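Local coordinates for hypothetical protein yppE (Bacillus subtilis, PDB 2IM8) that is of unknown function but folds as a compact bundle of four helices representing a bacterial family (DUF1798) whose role has not been established, at residues A[72-77]-A[106-111]; A[49-54]-A[80-85]; A[59-64]-A[111-116]; A[37-42]-A[88-93]. All coordinates share one frame; numbering follows the deposited sequence.

Following the chain past helix 3-29, helix 36-64 is the first to supply a contact: residues 37-42 meet 88-93 in interaction 4, near one end of the bundle. Inside the loop it closes lies interaction 2, where 49-54 meets 80-85, so the same two helices are joined twice along their length. Interaction 3 takes 59-64, at the far end of helix 36-64, to 111-116 on helix 96-121, and its loop crosses those of interactions 2 and 4. Interaction 1, nested within it, pairs 72-77 with 106-111 and likewise crosses 2 and 4. Interactions 1, 2 and 3 touch one another through Ile-75, Trp-54 and Val-113, whereas interactions 3 and 4 have centres about 30 Å apart.

Interaction 1 of 4, residues A[72-77]-A[106-111]; sequences KEQIEA and VLYTLH
Gln-74 and Thr-109 sit where the backbones of 72-77 and 106-111 come nearest, their CA atoms 6.8 Å apart. The two short helical segments pass with their axes 9.9 Å from each other at closest approach, and their N-to-C directions make an angle of 128°, so they run broadly antiparallel with a marked tilt. They belong to consecutive long helices of a four-helix bundle, 72-91 and 96-121.

Gln-74 bridges the gap with an extended chain: CG leaves opposite the backbone N (chi1 -177°) and the amide is carried over toward helix 96-121. On the way the Gln-74 and Thr-109 side chains run past each other in opposite directions, and Gln-74 CG lies 3.4 Å from Thr-109 OG1. Further out, Gln-74 NE2 reaches within 3.4 Å of Tyr-108 CE2; the side chains cross at about a right angle, with amide and ring planes 43° apart. At the other end of the amide, OE1 accepts from the N of His-71, the residue just before the helix. Deeper in, Ile-75 CD1 meets Thr-109 CG2 at 4.1 Å, and the same isoleucine also leans on Trp-54 and Ala-58 of helix 36-64.

Two waters bridge the polar groups of the segments. One accepts from Gln-74 NE2 and is hydrogen-bonded to Tyr-108 OH at 2.6 Å. The other donates to the carbonyl O of Gln-74 at 2.9 Å and pairs with Thr-109 OG1 at 2.7 Å, the same hydroxyl that makes a weak bond back to Ser-105 O.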
# COMPACT_ATOMS: atom_id res chain seq x y z
N LYS A 72 2.59 -14.51 5.96
CA LYS A 72 3.67 -14.09 5.07
C LYS A 72 3.32 -13.81 3.61
O LYS A 72 3.63 -12.73 3.08
CB LYS A 72 4.80 -15.13 5.13
CG LYS A 72 6.13 -14.64 4.56
CD LYS A 72 7.12 -15.78 4.36
CE LYS A 72 6.72 -16.69 3.20
NZ LYS A 72 7.79 -17.67 2.86
N GLU A 73 2.70 -14.78 2.93
CA GLU A 73 2.36 -14.61 1.52
C GLU A 73 1.54 -13.35 1.28
O GLU A 73 1.72 -12.66 0.27
CB GLU A 73 1.58 -15.82 1.01
CG GLU A 73 2.33 -17.13 1.11
CD GLU A 73 2.23 -17.76 2.49
OE1 GLU A 73 1.68 -17.13 3.42
OE2 GLU A 73 2.71 -18.90 2.62
N GLN A 74 0.64 -13.06 2.20
CA GLN A 74 -0.23 -11.90 2.12
C GLN A 74 0.63 -10.63 2.18
O GLN A 74 0.46 -9.72 1.36
CB GLN A 74 -1.20 -11.97 3.30
CG GLN A 74 -2.25 -10.90 3.40
CD GLN A 74 -3.21 -11.23 4.53
OE1 GLN A 74 -2.80 -11.76 5.57
NE2 GLN A 74 -4.49 -10.92 4.35
N ILE A 75 1.56 -10.59 3.12
CA ILE A 75 2.43 -9.43 3.26
C ILE A 75 3.27 -9.24 2.00
O ILE A 75 3.33 -8.15 1.45
CB ILE A 75 3.37 -9.57 4.48
CG1 ILE A 75 2.55 -9.54 5.77
CG2 ILE A 75 4.38 -8.42 4.50
CD1 ILE A 75 1.73 -8.27 5.95
N GLU A 76 3.90 -10.32 1.55
CA GLU A 76 4.75 -10.28 0.36
C GLU A 76 4.05 -9.80 -0.92
O GLU A 76 4.68 -9.16 -1.77
CB GLU A 76 5.38 -11.66 0.13
CG GLU A 76 6.28 -12.12 1.26
CD GLU A 76 6.87 -13.51 1.03
OE1 GLU A 76 6.10 -14.46 0.77
OE2 GLU A 76 8.11 -13.65 1.13
N ALA A 77 2.76 -10.09 -1.06
CA ALA A 77 2.02 -9.69 -2.25
C ALA A 77 1.73 -8.19 -2.39
O ALA A 77 1.48 -7.70 -3.50
CB ALA A 77 0.70 -10.46 -2.31
N VAL A 106 -4.65 -4.54 -1.64
CA VAL A 106 -3.69 -3.78 -0.85
C VAL A 106 -4.34 -3.26 0.43
O VAL A 106 -3.83 -3.47 1.53
CB VAL A 106 -3.13 -2.59 -1.68
CG1 VAL A 106 -2.37 -1.61 -0.77
CG2 VAL A 106 -2.21 -3.12 -2.78
N LEU A 107 -5.48 -2.59 0.28
CA LEU A 107 -6.17 -2.02 1.42
C LEU A 107 -6.53 -3.05 2.49
O LEU A 107 -6.35 -2.80 3.67
CB LEU A 107 -7.43 -1.27 0.96
CG LEU A 107 -7.15 0.09 0.29
CD1 LEU A 107 -8.44 0.67 -0.26
CD2 LEU A 107 -6.50 1.05 1.30
N TYR A 108 -7.04 -4.21 2.07
CA TYR A 108 -7.42 -5.24 3.04
C TYR A 108 -6.22 -5.74 3.84
O TYR A 108 -6.29 -5.86 5.06
CB TYR A 108 -8.11 -6.44 2.38
CG TYR A 108 -8.31 -7.55 3.39
CD1 TYR A 108 -9.17 -7.38 4.47
CD2 TYR A 108 -7.56 -8.72 3.32
CE1 TYR A 108 -9.26 -8.34 5.47
CE2 TYR A 108 -7.65 -9.69 4.33
CZ TYR A 108 -8.50 -9.49 5.40
OH TYR A 108 -8.56 -10.40 6.42
N THR A 109 -5.12 -6.04 3.16
CA THR A 109 -3.95 -6.51 3.88
C THR A 109 -3.48 -5.42 4.84
O THR A 109 -3.10 -5.72 5.97
CB THR A 109 -2.81 -6.90 2.92
OG1 THR A 109 -3.25 -7.98 2.08
CG2 THR A 109 -1.57 -7.35 3.72
N LEU A 110 -3.51 -4.16 4.40
CA LEU A 110 -3.09 -3.06 5.25
C LEU A 110 -3.98 -2.98 6.49
O LEU A 110 -3.51 -2.83 7.61
CB LEU A 110 -3.13 -1.73 4.48
CG LEU A 110 -2.05 -1.61 3.39
CD1 LEU A 110 -2.21 -0.31 2.59
CD2 LEU A 110 -0.68 -1.69 4.05
N HIS A 111 -5.29 -3.09 6.28
CA HIS A 111 -6.22 -3.05 7.40
C HIS A 111 -6.01 -4.25 8.32
O HIS A 111 -6.14 -4.11 9.53
CB HIS A 111 -7.65 -3.02 6.89
CG HIS A 111 -8.04 -1.69 6.31
ND1 HIS A 111 -8.87 -1.56 5.22
CD2 HIS A 111 -7.67 -0.43 6.66
CE1 HIS A 111 -9.01 -0.28 4.92
NE2 HIS A 111 -8.29 0.43 5.78
O HOH W 1 -1.86 -8.89 -0.10
O HOH W 2 -6.30 -11.76 6.40

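Interaction 2 of 4, residues A[49-54]-A[80-85]; sequences ELAARW and DNFLEL
Phe-82 swings its ring away from its own backbone N, with CG almost exactly opposite it (chi1 -179°), and this sends the ring out to Ala-51 on the facing helix. The next residue, Leu-83, takes a different turn: CG lies beside its backbone N (chi1 -83°), which brings one methyl, CD1, round to the same alanine. The two groups thus converge on a single CB. Phe-82 CD2 lies 4.0 Å from Ala-51 CB, which approaches the ring obliquely, and Leu-83 CD1 lies 4.2 Å from that CB. Behind them the CA atoms of Ala-51 and Phe-82, the nearest pair between 49-54 and 80-85, are 7.7 Å apart.

This is interior packing of the four-helix bundle, joining the middle of helix 36-64 to helix 72-91. Val-16 of helix 3-29 and Asn-47 of helix 36-64 also touch the Phe-82 side chain. One turn on from Leu-50, Trp-54 is buried as well, its NE1 hydrogen-bonded to Thr-10 OG1, so the indole nitrogen is not left without a partner in the core. At the exposed side of 49-54, away from Phe-82, Arg-53 NH2 makes a salt bridge of 2.7 Å to Glu-49 OE1, one turn earlier, and Glu-49 CB lies over one face of the guanidinium, toward its rim.

Across the interface itself, then, only carbon meets carbon: the contact depends on fit and on exclusion of water, without directional bonds, while the charges of Glu-49 and Arg-53 are paired along their own helix.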
# COMPACT_ATOMS: atom_id res chain seq x y z
N GLU A 49 10.28 2.61 -1.32
CA GLU A 49 11.02 2.59 -0.06
C GLU A 49 10.07 2.33 1.10
O GLU A 49 10.36 1.54 1.99
CB GLU A 49 11.73 3.91 0.19
CG GLU A 49 12.85 4.23 -0.79
CD GLU A 49 13.48 5.58 -0.51
OE1 GLU A 49 13.98 5.80 0.62
OE2 GLU A 49 13.48 6.44 -1.43
N LEU A 50 8.94 3.03 1.08
CA LEU A 50 7.93 2.88 2.12
C LEU A 50 7.43 1.43 2.19
O LEU A 50 7.40 0.83 3.26
CB LEU A 50 6.76 3.82 1.84
CG LEU A 50 5.49 3.74 2.70
CD1 LEU A 50 5.86 3.81 4.17
CD2 LEU A 50 4.55 4.88 2.32
N ALA A 51 7.05 0.87 1.04
CA ALA A 51 6.54 -0.50 0.98
C ALA A 51 7.53 -1.54 1.48
O ALA A 51 7.15 -2.48 2.17
CB ALA A 51 6.12 -0.84 -0.46
N ALA A 52 8.81 -1.36 1.15
CA ALA A 52 9.86 -2.29 1.57
C ALA A 52 10.06 -2.29 3.08
O ALA A 52 10.14 -3.35 3.71
CB ALA A 52 11.18 -1.95 0.85
N ARG A 53 10.14 -1.10 3.67
CA ARG A 53 10.32 -0.97 5.12
C ARG A 53 9.10 -1.50 5.87
O ARG A 53 9.23 -2.08 6.95
CB ARG A 53 10.56 0.50 5.48
CG ARG A 53 11.78 1.09 4.78
CD ARG A 53 11.84 2.59 4.91
NE ARG A 53 12.88 3.14 4.06
CZ ARG A 53 13.12 4.44 3.91
NH1 ARG A 53 12.39 5.33 4.56
NH2 ARG A 53 14.10 4.85 3.10
N TRP A 54 7.93 -1.29 5.29
CA TRP A 54 6.68 -1.75 5.90
C TRP A 54 6.67 -3.27 5.92
O TRP A 54 6.42 -3.87 6.96
CB TRP A 54 5.48 -1.24 5.09
CG TRP A 54 4.19 -1.76 5.59
CD1 TRP A 54 3.46 -1.29 6.66
CD2 TRP A 54 3.46 -2.88 5.07
NE1 TRP A 54 2.33 -2.05 6.82
CE2 TRP A 54 2.30 -3.03 5.86
CE3 TRP A 54 3.67 -3.77 4.01
CZ2 TRP A 54 1.36 -4.04 5.63
CZ3 TRP A 54 2.74 -4.77 3.77
CH2 TRP A 54 1.59 -4.90 4.58
N ASP A 80 4.23 -5.48 -5.09
CA ASP A 80 3.93 -5.35 -6.51
C ASP A 80 2.59 -4.70 -6.80
O ASP A 80 2.50 -3.89 -7.71
CB ASP A 80 4.01 -6.71 -7.22
CG ASP A 80 5.40 -7.32 -7.13
OD1 ASP A 80 6.37 -6.55 -6.99
OD2 ASP A 80 5.51 -8.56 -7.21
N ASN A 81 1.56 -5.04 -6.04
CA ASN A 81 0.26 -4.44 -6.28
C ASN A 81 0.26 -2.95 -5.91
O ASN A 81 -0.27 -2.12 -6.64
CB ASN A 81 -0.84 -5.16 -5.49
CG ASN A 81 -1.22 -6.49 -6.11
OD1 ASN A 81 -1.32 -6.63 -7.33
ND2 ASN A 81 -1.47 -7.48 -5.26
N PHE A 82 0.87 -2.63 -4.77
CA PHE A 82 0.95 -1.25 -4.30
C PHE A 82 1.69 -0.38 -5.30
O PHE A 82 1.24 0.73 -5.62
CB PHE A 82 1.65 -1.21 -2.95
CG PHE A 82 1.77 0.17 -2.36
CD1 PHE A 82 0.64 0.84 -1.88
CD2 PHE A 82 3.00 0.79 -2.27
CE1 PHE A 82 0.75 2.12 -1.31
CE2 PHE A 82 3.12 2.08 -1.70
CZ PHE A 82 1.99 2.74 -1.23
N LEU A 83 2.83 -0.86 -5.80
CA LEU A 83 3.59 -0.08 -6.78
C LEU A 83 2.85 0.08 -8.09
O LEU A 83 2.98 1.11 -8.76
CB LEU A 83 4.96 -0.72 -7.03
CG LEU A 83 6.07 -0.38 -6.03
CD1 LEU A 83 5.60 -0.67 -4.62
CD2 LEU A 83 7.31 -1.18 -6.36
N GLU A 84 2.07 -0.92 -8.49
CA GLU A 84 1.31 -0.78 -9.72
C GLU A 84 0.25 0.30 -9.47
O GLU A 84 0.05 1.19 -10.30
CB GLU A 84 0.64 -2.09 -10.13
CG GLU A 84 -0.38 -1.90 -11.26
CD GLU A 84 -0.87 -3.20 -11.87
OE1 GLU A 84 -0.94 -4.23 -11.15
OE2 GLU A 84 -1.21 -3.18 -13.08
N LEU A 85 -0.40 0.21 -8.31
CA LEU A 85 -1.43 1.17 -7.92
C LEU A 85 -0.87 2.59 -7.99
O LEU A 85 -1.51 3.49 -8.53
CB LEU A 85 -1.95 0.83 -6.51
CG LEU A 85 -2.51 1.85 -5.50
CD1 LEU A 85 -3.21 3.03 -6.18
CD2 LEU A 85 -3.47 1.11 -4.57

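Interaction 3 of 4, residues A[59-64]-A[111-116]; sequences LELIKV and HAVKDE. With PO4 (phosphate ion), chain C.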
# COMPACT_ATOMS: atom_id res chain seq x y z
N LEU A 59 6.60 -8.43 8.39
CA LEU A 59 7.12 -9.79 8.51
C LEU A 59 7.70 -10.04 9.91
O LEU A 59 7.52 -11.12 10.48
CB LEU A 59 8.17 -10.05 7.44
CG LEU A 59 7.62 -10.13 6.02
CD1 LEU A 59 8.77 -10.25 5.04
CD2 LEU A 59 6.66 -11.33 5.89
N GLU A 60 8.40 -9.04 10.46
CA GLU A 60 8.96 -9.18 11.80
C GLU A 60 7.81 -9.41 12.78
O GLU A 60 7.87 -10.30 13.63
CB GLU A 60 9.72 -7.91 12.21
CG GLU A 60 11.07 -7.72 11.53
CD GLU A 60 11.82 -6.52 12.06
OE1 GLU A 60 11.94 -6.39 13.30
OE2 GLU A 60 12.29 -5.70 11.24
N LEU A 61 6.76 -8.61 12.62
CA LEU A 61 5.58 -8.70 13.47
C LEU A 61 4.98 -10.10 13.55
O LEU A 61 4.57 -10.54 14.63
CB LEU A 61 4.50 -7.74 12.97
CG LEU A 61 3.14 -7.82 13.68
CD1 LEU A 61 3.24 -7.18 15.05
CD2 LEU A 61 2.07 -7.11 12.85
N ILE A 62 4.92 -10.80 12.42
CA ILE A 62 4.33 -12.13 12.39
C ILE A 62 5.26 -13.25 12.84
O ILE A 62 4.80 -14.34 13.17
CB ILE A 62 3.77 -12.48 10.99
CG1 ILE A 62 4.92 -12.68 10.00
CG2 ILE A 62 2.86 -11.35 10.51
CD1 ILE A 62 4.46 -13.16 8.64
N LYS A 63 6.56 -12.98 12.86
CA LYS A 63 7.51 -14.00 13.31
C LYS A 63 7.59 -14.04 14.83
O LYS A 63 7.58 -15.12 15.42
CB LYS A 63 8.89 -13.75 12.71
CG LYS A 63 9.17 -14.56 11.45
CD LYS A 63 10.56 -14.28 10.88
CE LYS A 63 11.66 -14.64 11.86
NZ LYS A 63 13.01 -14.33 11.32
N VAL A 64 7.67 -12.88 15.46
CA VAL A 64 7.76 -12.80 16.92
C VAL A 64 6.61 -13.56 17.59
O VAL A 64 6.84 -14.40 18.46
CB VAL A 64 7.76 -11.32 17.41
CG1 VAL A 64 6.68 -10.54 16.70
CG2 VAL A 64 7.54 -11.27 18.91
N HIS A 111 -5.29 -3.09 6.28
CA HIS A 111 -6.22 -3.05 7.40
C HIS A 111 -6.01 -4.25 8.32
O HIS A 111 -6.14 -4.11 9.53
CB HIS A 111 -7.65 -3.02 6.89
CG HIS A 111 -8.04 -1.69 6.31
ND1 HIS A 111 -8.87 -1.56 5.22
CD2 HIS A 111 -7.67 -0.43 6.66
CE1 HIS A 111 -9.01 -0.28 4.92
NE2 HIS A 111 -8.29 0.43 5.78
N ALA A 112 -5.68 -5.40 7.75
CA ALA A 112 -5.44 -6.62 8.54
C ALA A 112 -4.24 -6.41 9.47
O ALA A 112 -4.30 -6.72 10.66
CB ALA A 112 -5.19 -7.79 7.62
N VAL A 113 -3.15 -5.90 8.91
CA VAL A 113 -1.95 -5.64 9.70
C VAL A 113 -2.30 -4.64 10.80
O VAL A 113 -1.89 -4.80 11.95
CB VAL A 113 -0.80 -5.10 8.80
CG1 VAL A 113 0.42 -4.74 9.63
CG2 VAL A 113 -0.43 -6.15 7.77
N LYS A 114 -3.07 -3.62 10.44
CA LYS A 114 -3.50 -2.61 11.40
C LYS A 114 -4.29 -3.28 12.53
O LYS A 114 -4.08 -2.97 13.71
CB LYS A 114 -4.37 -1.56 10.71
CG LYS A 114 -4.94 -0.51 11.65
CD LYS A 114 -5.85 0.46 10.89
CE LYS A 114 -6.42 1.55 11.79
NZ LYS A 114 -7.26 2.51 11.02
N ASP A 115 -5.21 -4.17 12.16
CA ASP A 115 -6.01 -4.87 13.15
C ASP A 115 -5.13 -5.70 14.09
O ASP A 115 -5.34 -5.68 15.30
CB ASP A 115 -7.04 -5.80 12.50
CG ASP A 115 -8.12 -5.05 11.71
OD1 ASP A 115 -8.27 -3.82 11.88
OD2 ASP A 115 -8.83 -5.71 10.93
N GLU A 116 -4.16 -6.43 13.55
CA GLU A 116 -3.26 -7.25 14.37
C GLU A 116 -2.49 -6.38 15.36
O GLU A 116 -2.40 -6.69 16.54
CB GLU A 116 -2.25 -8.02 13.50
CG GLU A 116 -2.82 -9.18 12.68
CD GLU A 116 -3.35 -10.34 13.53
OE1 GLU A 116 -2.66 -10.76 14.49
OE2 GLU A 116 -4.45 -10.85 13.21
P PO4 C . -10.03 0.12 12.76
O1 PO4 C . -9.75 1.23 13.71
O2 PO4 C . -11.51 -0.01 12.57
O3 PO4 C . -9.48 -1.15 13.30
O4 PO4 C . -9.39 0.41 11.45
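Leu-61 CD2 is the atom that reaches over from 59-64, touching Val-113 CG1 at 4.3 Å and resting 4.5 Å from Glu-116 CB; with CG opposite its backbone N (chi1 174°), the leucine points this methyl across. It therefore fits against two residues that lie on the same side of helix 96-121, close to one turn apart. Around this small apolar patch, Leu-6, Ile-117 and the side chain of Glu-120 also touch Leu-61, and Val-113 in turn packs on Ile-75, so the contact joins this end of the four-helix bundle to its core.

Glu-116 gives only its aliphatic part to Leu-61. The carboxylate of this buried residue turns elsewhere: OE2 accepts from Tyr-69 N and OE1 from Lys-68 N, tying the loop after helix 36-64 to helix 96-121, while Arg-119 of the same helix makes a salt bridge to OE1.

On another side of helix 96-121, the fully extended Lys-114 donates from NZ to O4 of a phosphate ion at 3.0 Å and also makes a salt bridge to Glu-11 OE2. An alanine here would remove this ammonium, and would probably cost the phosphate its hydrogen bond and leave Glu-11 without its positive mate. The ion probably came from the crystallisation liquor, so the lysine contact probably reflects charge attraction to an ion from the solution, not an established binding site.

Interaction 4 of 4, residues A[37-42]-A[88-93]; sequences FETIKP and QSYVHH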
# COMPACT_ATOMS: atom_id res chain seq x y z
N PHE A 37 9.69 12.49 -14.77
CA PHE A 37 10.83 12.58 -13.87
C PHE A 37 10.62 13.41 -12.61
O PHE A 37 11.28 13.17 -11.60
CB PHE A 37 12.06 13.11 -14.62
CG PHE A 37 12.60 12.14 -15.64
CD1 PHE A 37 13.31 11.02 -15.24
CD2 PHE A 37 12.33 12.32 -16.99
CE1 PHE A 37 13.76 10.08 -16.16
CE2 PHE A 37 12.77 11.39 -17.93
CZ PHE A 37 13.48 10.26 -17.52
N GLU A 38 9.72 14.39 -12.67
CA GLU A 38 9.47 15.26 -11.52
C GLU A 38 8.35 14.81 -10.58
O GLU A 38 8.30 15.23 -9.43
CB GLU A 38 9.15 16.68 -11.99
CG GLU A 38 10.33 17.37 -12.65
CD GLU A 38 11.52 17.44 -11.72
OE1 GLU A 38 11.42 18.12 -10.67
OE2 GLU A 38 12.55 16.81 -12.04
N THR A 39 7.46 13.95 -11.06
CA THR A 39 6.35 13.52 -10.22
C THR A 39 6.16 12.00 -10.13
O THR A 39 6.21 11.42 -9.04
CB THR A 39 5.02 14.17 -10.69
OG1 THR A 39 5.15 15.60 -10.66
CG2 THR A 39 3.87 13.77 -9.78
N ILE A 40 5.94 11.36 -11.27
CA ILE A 40 5.70 9.92 -11.34
C ILE A 40 6.83 9.05 -10.78
O ILE A 40 6.64 8.32 -9.80
CB ILE A 40 5.40 9.49 -12.80
CG1 ILE A 40 4.18 10.26 -13.31
CG2 ILE A 40 5.15 7.98 -12.87
CD1 ILE A 40 3.83 9.98 -14.77
N LYS A 41 8.00 9.14 -11.40
CA LYS A 41 9.15 8.37 -10.97
C LYS A 41 9.45 8.56 -9.48
O LYS A 41 9.63 7.58 -8.76
CB LYS A 41 10.36 8.77 -11.83
CG LYS A 41 11.63 7.98 -11.59
CD LYS A 41 12.68 8.30 -12.65
CE LYS A 41 14.04 7.65 -12.33
NZ LYS A 41 14.68 8.27 -11.14
N PRO A 42 9.48 9.81 -8.99
CA PRO A 42 9.76 9.98 -7.56
C PRO A 42 8.66 9.44 -6.66
O PRO A 42 8.93 9.03 -5.53
CB PRO A 42 9.93 11.49 -7.41
CG PRO A 42 9.06 12.04 -8.50
CD PRO A 42 9.37 11.12 -9.66
N GLN A 88 -0.12 3.59 -11.79
CA GLN A 88 -1.38 3.74 -12.52
C GLN A 88 -2.23 4.93 -12.07
O GLN A 88 -3.05 5.43 -12.84
CB GLN A 88 -2.17 2.44 -12.47
CG GLN A 88 -1.46 1.27 -13.16
CD GLN A 88 -1.15 1.54 -14.63
OE1 GLN A 88 -1.97 2.09 -15.36
NE2 GLN A 88 0.04 1.13 -15.06
N SER A 89 -2.03 5.39 -10.84
CA SER A 89 -2.80 6.54 -10.37
C SER A 89 -2.43 7.73 -11.25
O SER A 89 -3.25 8.61 -11.49
CB SER A 89 -2.51 6.84 -8.90
OG SER A 89 -1.21 7.38 -8.70
N TYR A 90 -1.20 7.74 -11.75
CA TYR A 90 -0.72 8.82 -12.61
C TYR A 90 -0.96 8.59 -14.10
O TYR A 90 -1.39 9.51 -14.79
CB TYR A 90 0.78 9.05 -12.39
CG TYR A 90 1.08 9.51 -10.99
CD1 TYR A 90 0.89 10.84 -10.63
CD2 TYR A 90 1.51 8.61 -10.02
CE1 TYR A 90 1.11 11.27 -9.32
CE2 TYR A 90 1.74 9.02 -8.72
CZ TYR A 90 1.54 10.36 -8.38
OH TYR A 90 1.77 10.79 -7.10
N VAL A 91 -0.67 7.38 -14.58
CA VAL A 91 -0.83 7.06 -16.00
C VAL A 91 -2.15 6.37 -16.39
O VAL A 91 -2.52 6.34 -17.56
CB VAL A 91 0.37 6.21 -16.50
CG1 VAL A 91 1.67 6.94 -16.21
CG2 VAL A 91 0.38 4.85 -15.82
N HIS A 92 -2.83 5.82 -15.39
CA HIS A 92 -4.12 5.15 -15.56
C HIS A 92 -4.37 4.37 -16.85
O HIS A 92 -5.41 4.54 -17.49
CB HIS A 92 -5.25 6.18 -15.38
CG HIS A 92 -5.14 7.36 -16.30
ND1 HIS A 92 -5.49 7.29 -17.64
CD2 HIS A 92 -4.73 8.63 -16.08
CE1 HIS A 92 -5.29 8.48 -18.19
NE2 HIS A 92 -4.84 9.30 -17.27
N HIS A 93 -3.44 3.50 -17.22
CA HIS A 93 -3.63 2.72 -18.43
C HIS A 93 -4.54 1.53 -18.19
O HIS A 93 -5.41 1.25 -19.01
CB HIS A 93 -2.29 2.22 -18.96
CG HIS A 93 -1.41 3.31 -19.48
ND1 HIS A 93 -1.84 4.23 -20.41
CD2 HIS A 93 -0.11 3.61 -19.21
CE1 HIS A 93 -0.85 5.05 -20.70
NE2 HIS A 93 0.21 4.70 -19.99
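Ile-40 and Tyr-90 bring 37-42 and 88-93 closest, CA to CA 6.6 Å, where helix 36-64 has a wider pi-type turn over 37-40 and a kink at Pro-42. The isoleucine slides past the tyrosine in the opposite direction, laying CG1 3.7 Å from Tyr-90 CB. With CG1 beside the backbone N (chi1 -59°) and the chain extended beyond it, the terminal methyl, CD1, goes on to meet Val-91 CG1 at 4.0 Å, the two side chains crossing at about a right angle. Thr-39 approaches the ring obliquely with its methyl, CG2 being 3.8 Å from Tyr-90 CE1. A valine in place of Ile-40 would lack CD1 and is likely to open a gap beside Val-91.

Here, near one end of the four-helix bundle, helix 72-91 finishes and the chain turns toward helix 96-121. Tyr-34, in the loop before helix 36-64, packs edge-to-face with Tyr-90. Past Val-91, His-92 leaves the helix with a positive phi. Gln-88 reaches over this exit: its OE1 accepts from Ile-94 N and, at 2.8 Å, from His-93 N, which lies nearly in line with the C=O bond, though the N-H is bent, 135° at the hydrogen. The imidazole of His-93 lies with one face against Val-91 O, 3.6 Å from the ring plane.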